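Local coordinates for beta-galactosidase (Bacteroides thetaiotaomicron, PDB 5MUJ), which probably acts as an arabinofuranosidase on side chain B of the plant pectin rhamnogalacturonan II, whose glycan it binds, at residues A[36-41]-A[316-321]; A[275-280]-A[284-289]. All coordinates share one frame; numbering follows the deposited sequence.

Overall arrangement
Long-range closure and local strand pairing meet in one place in this five-bladed beta-propeller. Helix 31-41 comes first along the chain, followed much later by the hairpin of interaction 2 (275-280 with 284-289) and then by the loop 316-321, which returns to the helix in interaction 1. The centres of the two contacts are about 11 Å apart, and the hairpin's is the nearer to the centre of the chain. They touch directly: Val41 CG1 is 3.6 Å from Met279 CE, and Leu320 CD1 is 3.9 Å from Phe286 CD1. The helix and the loop thus share an apolar seam with strands 270-279 and 282-290, so the N-terminal helix packs on the blade that these two strands begin.

Interaction 1 (A[36-41]-A[316-321])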
loop_
_atom_site.group_PDB
_atom_site.type_symbol
_atom_site.label_atom_id
_atom_site.label_comp_id
_atom_site.label_asym_id
_atom_site.label_seq_id
_atom_site.Cartn_x
_atom_site.Cartn_y
_atom_site.Cartn_z
ATOM N N GLN A 36 16.270 17.883 1.167
ATOM C CA GLN A 36 15.110 18.757 0.936
ATOM C C GLN A 36 13.797 17.961 0.903
ATOM O O GLN A 36 12.796 18.415 1.433
ATOM C CB GLN A 36 15.254 19.537 -0.363
ATOM C CG GLN A 36 16.371 20.575 -0.353
ATOM C CD GLN A 36 16.690 21.131 -1.732
ATOM O OE1 GLN A 36 16.064 20.767 -2.731
ATOM N NE2 GLN A 36 17.679 22.024 -1.792
ATOM N N ILE A 37 13.796 16.808 0.237
ATOM C CA ILE A 37 12.605 15.925 0.178
ATOM C C ILE A 37 12.229 15.451 1.584
ATOM O O ILE A 37 11.062 15.528 1.966
ATOM C CB ILE A 37 12.817 14.711 -0.766
ATOM C CG1 ILE A 37 12.877 15.220 -2.206
ATOM C CG2 ILE A 37 11.678 13.699 -0.611
ATOM C CD1 ILE A 37 13.464 14.225 -3.188
ATOM N N TYR A 38 13.218 15.023 2.372
ATOM C CA TYR A 38 12.963 14.646 3.773
ATOM C C TYR A 38 12.246 15.777 4.560
ATOM O O TYR A 38 11.258 15.534 5.231
ATOM C CB TYR A 38 14.262 14.196 4.490
ATOM C CG TYR A 38 14.087 13.968 5.985
ATOM C CD1 TYR A 38 13.596 12.781 6.490
ATOM C CD2 TYR A 38 14.432 14.964 6.892
ATOM C CE1 TYR A 38 13.434 12.587 7.863
ATOM C CE2 TYR A 38 14.281 14.779 8.250
ATOM C CZ TYR A 38 13.783 13.612 8.736
ATOM O OH TYR A 38 13.619 13.411 10.073
ATOM N N GLU A 39 12.761 16.994 4.467
ATOM C CA GLU A 39 12.197 18.117 5.209
ATOM C C GLU A 39 10.776 18.375 4.717
ATOM O O GLU A 39 9.902 18.684 5.507
ATOM C CB GLU A 39 13.077 19.329 5.014
ATOM C CG GLU A 39 14.438 19.254 5.671
ATOM C CD GLU A 39 14.468 18.865 7.150
ATOM O OE1 GLU A 39 13.526 19.175 7.918
ATOM O OE2 GLU A 39 15.486 18.289 7.582
ATOM N N GLU A 40 10.541 18.220 3.419
ATOM C CA GLU A 40 9.199 18.404 2.832
ATOM C C GLU A 40 8.171 17.354 3.279
ATOM O O GLU A 40 6.995 17.676 3.443
ATOM C CB GLU A 40 9.319 18.431 1.296
ATOM C CG GLU A 40 8.028 18.642 0.497
ATOM C CD GLU A 40 7.370 20.001 0.699
ATOM O OE1 GLU A 40 8.041 20.948 1.168
ATOM O OE2 GLU A 40 6.178 20.102 0.337
ATOM N N VAL A 41 8.597 16.089 3.438
ATOM C CA VAL A 41 7.629 14.992 3.698
ATOM C C VAL A 41 7.527 14.526 5.148
ATOM O O VAL A 41 6.651 13.730 5.479
ATOM C CB VAL A 41 7.887 13.771 2.780
ATOM C CG1 VAL A 41 7.955 14.229 1.336
ATOM C CG2 VAL A 41 9.148 13.053 3.203
ATOM N N HIS A 316 19.129 8.534 3.146
ATOM C CA HIS A 316 20.280 8.151 3.984
ATOM C C HIS A 316 20.175 8.576 5.452
ATOM O O HIS A 316 21.114 8.395 6.225
ATOM C CB HIS A 316 21.565 8.690 3.373
ATOM C CG HIS A 316 21.527 10.164 3.125
ATOM N ND1 HIS A 316 22.128 11.076 3.966
ATOM C CD2 HIS A 316 20.940 10.888 2.148
ATOM C CE1 HIS A 316 21.911 12.292 3.512
ATOM N NE2 HIS A 316 21.218 12.203 2.397
ATOM N N GLY A 317 19.001 9.071 5.837
ATOM C CA GLY A 317 18.776 9.702 7.165
ATOM C C GLY A 317 17.740 8.930 7.937
ATOM O O GLY A 317 17.382 7.823 7.559
ATOM N N ALA A 318 17.212 9.551 8.993
ATOM C CA ALA A 318 16.253 8.934 9.910
ATOM C C ALA A 318 15.036 8.476 9.143
ATOM O O ALA A 318 14.569 9.145 8.238
ATOM C CB ALA A 318 15.818 9.933 10.996
ATOM N N ASP A 319 14.497 7.359 9.577
ATOM C CA ASP A 319 13.297 6.810 8.957
ATOM C C ASP A 319 12.114 7.750 9.249
ATOM O O ASP A 319 12.072 8.381 10.294
ATOM C CB ASP A 319 13.038 5.463 9.543
ATOM C CG ASP A 319 14.050 4.429 9.044
ATOM O OD1 ASP A 319 14.412 4.499 7.851
ATOM O OD2 ASP A 319 14.456 3.583 9.845
ATOM N N LEU A 320 11.144 7.746 8.358
ATOM C CA LEU A 320 9.993 8.673 8.476
ATOM C C LEU A 320 9.050 8.284 9.591
ATOM O O LEU A 320 8.538 9.173 10.311
ATOM C CB LEU A 320 9.222 8.676 7.171
ATOM C CG LEU A 320 9.891 9.272 5.941
ATOM C CD1 LEU A 320 8.958 9.259 4.737
ATOM C CD2 LEU A 320 10.390 10.690 6.213
ATOM N N ILE A 321 8.726 7.007 9.697
ATOM C CA ILE A 321 7.813 6.473 10.705
ATOM C C ILE A 321 8.451 5.257 11.321
ATOM O O ILE A 321 8.850 4.337 10.584
ATOM C CB ILE A 321 6.447 6.021 10.110
ATOM C CG1 ILE A 321 5.796 7.149 9.321
ATOM C CG2 ILE A 321 5.517 5.485 11.201
ATOM C CD1 ILE A 321 5.222 8.311 10.159
HETATM O O HOH W 1 12.247 11.395 10.955
#
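The CA atoms come nearest at Tyr38 and Leu320, 8.2 Å apart, and side chains bridge the space between the end of helix 31-41 and the irregular loop 316-321, with no direct hydrogen bond. Tyr38 reaches out from the helix with CG anti to its backbone N (chi1 173°), which carries the phenol across to the loop. There Leu320 CD2 approaches the ring obliquely, 3.8 Å from Tyr38 CD1, as the leucine and the tyrosine pass one another, pointing opposite ways. Tyr38 CE1 lies 3.6 Å from Ala318 O, a van der Waals contact; that carbonyl accepts its hydrogen bond from the indole of Trp315, whose ring stacks with Tyr38. One turn further along the helix, Val41 adds its CG2 branch, 4.0 Å from Leu320 CD2, so that this one leucine methyl is shared by the aromatic ring and the valine. The polar end of Tyr38 is served by a water, 2.6 Å from Tyr38 OH and in plane at the ring edge. The same water donates to Asp319 O at 3.1 Å, bridging phenol and loop backbone. The Asp319 side chain turns elsewhere, to a salt bridge with Arg295 and a hydrogen bond with Tyr297. In the wider fold the loop connects two blades, and the contact sits just before the point where the helix leads into strand 45-51. That strand pairs with 357-363, alongside 343-351 and 331-340, in the Velcro closure of a beta-propeller, in which one blade combines strands from both chain ends.

Interaction 2 (A[275-280]-A[284-289]); sequences HIQKMG and VMFYFS
Val284 opens the pairing by donating its backbone N-H to Gln277 O over 2.8 Å in an almost straight bond (178°), while its own carbonyl accepts from Gln277 N. Its CG2 branch meets Met279 CE at 4.2 Å, and CG1 sits above one face of the Phe286 ring, toward its rim. Met285, a selenomethionine like Met279, forms a non-hydrogen-bonded pair with Ile276; their side chains share the opposite face of the sheet, Met285 CG 4.3 Å from Ile276 CG1. This antiparallel hairpin supplies the first two strands of a four-stranded propeller blade. At Phe286 the backbone is again held by two hydrogen bonds: its N donates to His275 O from somewhat outside the carbonyl plane, and its O accepts from His275 N. With CG anti to its carbonyl carbon (chi1 -62°), the Phe286 ring runs alongside that of His275, Phe286 CD2 3.6 Å from His275 CD2; the planes are inclined by 30° and displaced, so there is little stacking. Phe286 CE2 lies 4.1 Å from Gln277 NE2, whose amide is held by Val337 O and Tyr137 OH. Replacing Phe286 by an alanine removes the ring and would probably open a gap beside the His275 imidazole and next to Val284 CG1.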
loop_
_atom_site.group_PDB
_atom_site.type_symbol
_atom_site.label_atom_id
_atom_site.label_comp_id
_atom_site.label_asym_id
_atom_site.label_seq_id
_atom_site.Cartn_x
_atom_site.Cartn_y
_atom_site.Cartn_z
ATOM N N HIS A 275 4.502 3.565 -2.847
ATOM C CA HIS A 275 3.521 4.653 -2.990
ATOM C C HIS A 275 4.287 5.837 -3.548
ATOM O O HIS A 275 5.123 6.416 -2.859
ATOM C CB HIS A 275 2.838 4.948 -1.624
ATOM C CG HIS A 275 2.099 6.261 -1.537
ATOM N ND1 HIS A 275 1.082 6.613 -2.398
ATOM C CD2 HIS A 275 2.219 7.282 -0.652
ATOM C CE1 HIS A 275 0.606 7.813 -2.050
ATOM N NE2 HIS A 275 1.290 8.237 -1.002
ATOM N N ILE A 276 4.010 6.172 -4.803
ATOM C CA ILE A 276 4.762 7.169 -5.584
ATOM C C ILE A 276 3.982 8.468 -5.793
ATOM O O ILE A 276 2.832 8.447 -6.222
ATOM C CB ILE A 276 5.176 6.601 -6.960
ATOM C CG1 ILE A 276 5.998 5.324 -6.743
ATOM C CG2 ILE A 276 5.998 7.635 -7.755
ATOM C CD1 ILE A 276 6.510 4.700 -8.004
ATOM N N GLN A 277 4.633 9.596 -5.475
ATOM C CA GLN A 277 4.136 10.914 -5.846
ATOM C C GLN A 277 5.202 11.682 -6.608
ATOM O O GLN A 277 6.390 11.412 -6.464
ATOM C CB GLN A 277 3.707 11.666 -4.589
ATOM C CG GLN A 277 2.482 11.007 -3.984
ATOM C CD GLN A 277 1.866 11.803 -2.883
ATOM O OE1 GLN A 277 1.560 12.993 -3.053
ATOM N NE2 GLN A 277 1.658 11.146 -1.739
ATOM N N LYS A 278 4.767 12.589 -7.468
ATOM C CA LYS A 278 5.665 13.384 -8.278
ATOM C C LYS A 278 5.755 14.764 -7.625
ATOM O O LYS A 278 4.728 15.380 -7.339
ATOM C CB LYS A 278 5.152 13.472 -9.706
ATOM C CG LYS A 278 6.253 13.766 -10.718
ATOM C CD LYS A 278 5.694 13.998 -12.115
ATOM C CE LYS A 278 6.619 14.854 -12.957
ATOM N NZ LYS A 278 6.281 14.739 -14.397
HETATM N N MSE A 279 6.984 15.184 -7.333
HETATM C CA MSE A 279 7.263 16.446 -6.697
HETATM C C MSE A 279 8.253 17.166 -7.561
HETATM O O MSE A 279 9.475 16.958 -7.462
HETATM C CB MSE A 279 7.738 16.082 -5.305
HETATM C CG MSE A 279 7.982 17.299 -4.455
HETATM SE SE MSE A 279 9.049 16.670 -2.942
HETATM C CE MSE A 279 7.708 15.653 -1.926
ATOM N N GLY A 280 7.715 18.004 -8.440
ATOM C CA GLY A 280 8.493 18.777 -9.384
ATOM C C GLY A 280 8.916 17.867 -10.509
ATOM O O GLY A 280 8.071 17.235 -11.150
ATOM N N VAL A 284 9.008 10.533 -5.801
ATOM C CA VAL A 284 9.299 10.089 -4.464
ATOM C C VAL A 284 8.517 8.821 -4.176
ATOM O O VAL A 284 7.296 8.796 -4.330
ATOM C CB VAL A 284 8.908 11.185 -3.447
ATOM C CG1 VAL A 284 9.180 10.709 -2.017
ATOM C CG2 VAL A 284 9.692 12.429 -3.782
HETATM N N MSE A 285 9.217 7.759 -3.785
HETATM C CA MSE A 285 8.584 6.537 -3.411
HETATM C C MSE A 285 8.614 6.460 -1.920
HETATM O O MSE A 285 9.679 6.318 -1.315
HETATM C CB MSE A 285 9.337 5.323 -3.983
HETATM C CG MSE A 285 8.668 4.021 -3.603
HETATM SE SE MSE A 285 9.886 2.517 -3.827
HETATM C CE MSE A 285 9.831 2.443 -5.778
ATOM N N PHE A 286 7.419 6.499 -1.337
ATOM C CA PHE A 286 7.230 6.113 0.051
ATOM C C PHE A 286 7.133 4.595 0.048
ATOM O O PHE A 286 6.411 4.030 -0.782
ATOM C CB PHE A 286 5.945 6.756 0.610
ATOM C CG PHE A 286 5.990 8.244 0.614
ATOM C CD1 PHE A 286 6.717 8.903 1.595
ATOM C CD2 PHE A 286 5.399 8.992 -0.398
ATOM C CE1 PHE A 286 6.740 10.299 1.631
ATOM C CE2 PHE A 286 5.462 10.371 -0.383
ATOM C CZ PHE A 286 6.192 11.015 0.614
ATOM N N TYR A 287 7.861 3.956 0.953
ATOM C CA TYR A 287 7.844 2.483 1.057
ATOM C C TYR A 287 8.060 2.056 2.494
ATOM O O TYR A 287 8.571 2.853 3.323
ATOM C CB TYR A 287 8.901 1.890 0.110
ATOM C CG TYR A 287 10.316 2.008 0.577
ATOM C CD1 TYR A 287 10.893 0.987 1.345
ATOM C CD2 TYR A 287 11.099 3.110 0.241
ATOM C CE1 TYR A 287 12.222 1.082 1.770
ATOM C CE2 TYR A 287 12.422 3.207 0.655
ATOM C CZ TYR A 287 12.967 2.181 1.418
ATOM O OH TYR A 287 14.269 2.293 1.832
ATOM N N PHE A 288 7.698 0.818 2.808
ATOM C CA PHE A 288 8.025 0.207 4.095
ATOM C C PHE A 288 9.047 -0.890 3.915
ATOM O O PHE A 288 9.172 -1.528 2.820
ATOM C CB PHE A 288 6.833 -0.367 4.879
ATOM C CG PHE A 288 6.466 -1.829 4.603
ATOM C CD1 PHE A 288 5.655 -2.183 3.503
ATOM C CD2 PHE A 288 6.837 -2.856 5.472
ATOM C CE1 PHE A 288 5.261 -3.470 3.287
ATOM C CE2 PHE A 288 6.503 -4.216 5.196
ATOM C CZ PHE A 288 5.694 -4.497 4.128
ATOM N N SER A 289 9.748 -1.135 5.004
ATOM C CA SER A 289 10.628 -2.271 5.090
ATOM C C SER A 289 10.418 -2.968 6.417
ATOM O O SER A 289 10.029 -2.343 7.401
ATOM C CB SER A 289 12.075 -1.828 4.929
ATOM O OG SER A 289 12.928 -2.963 4.754
#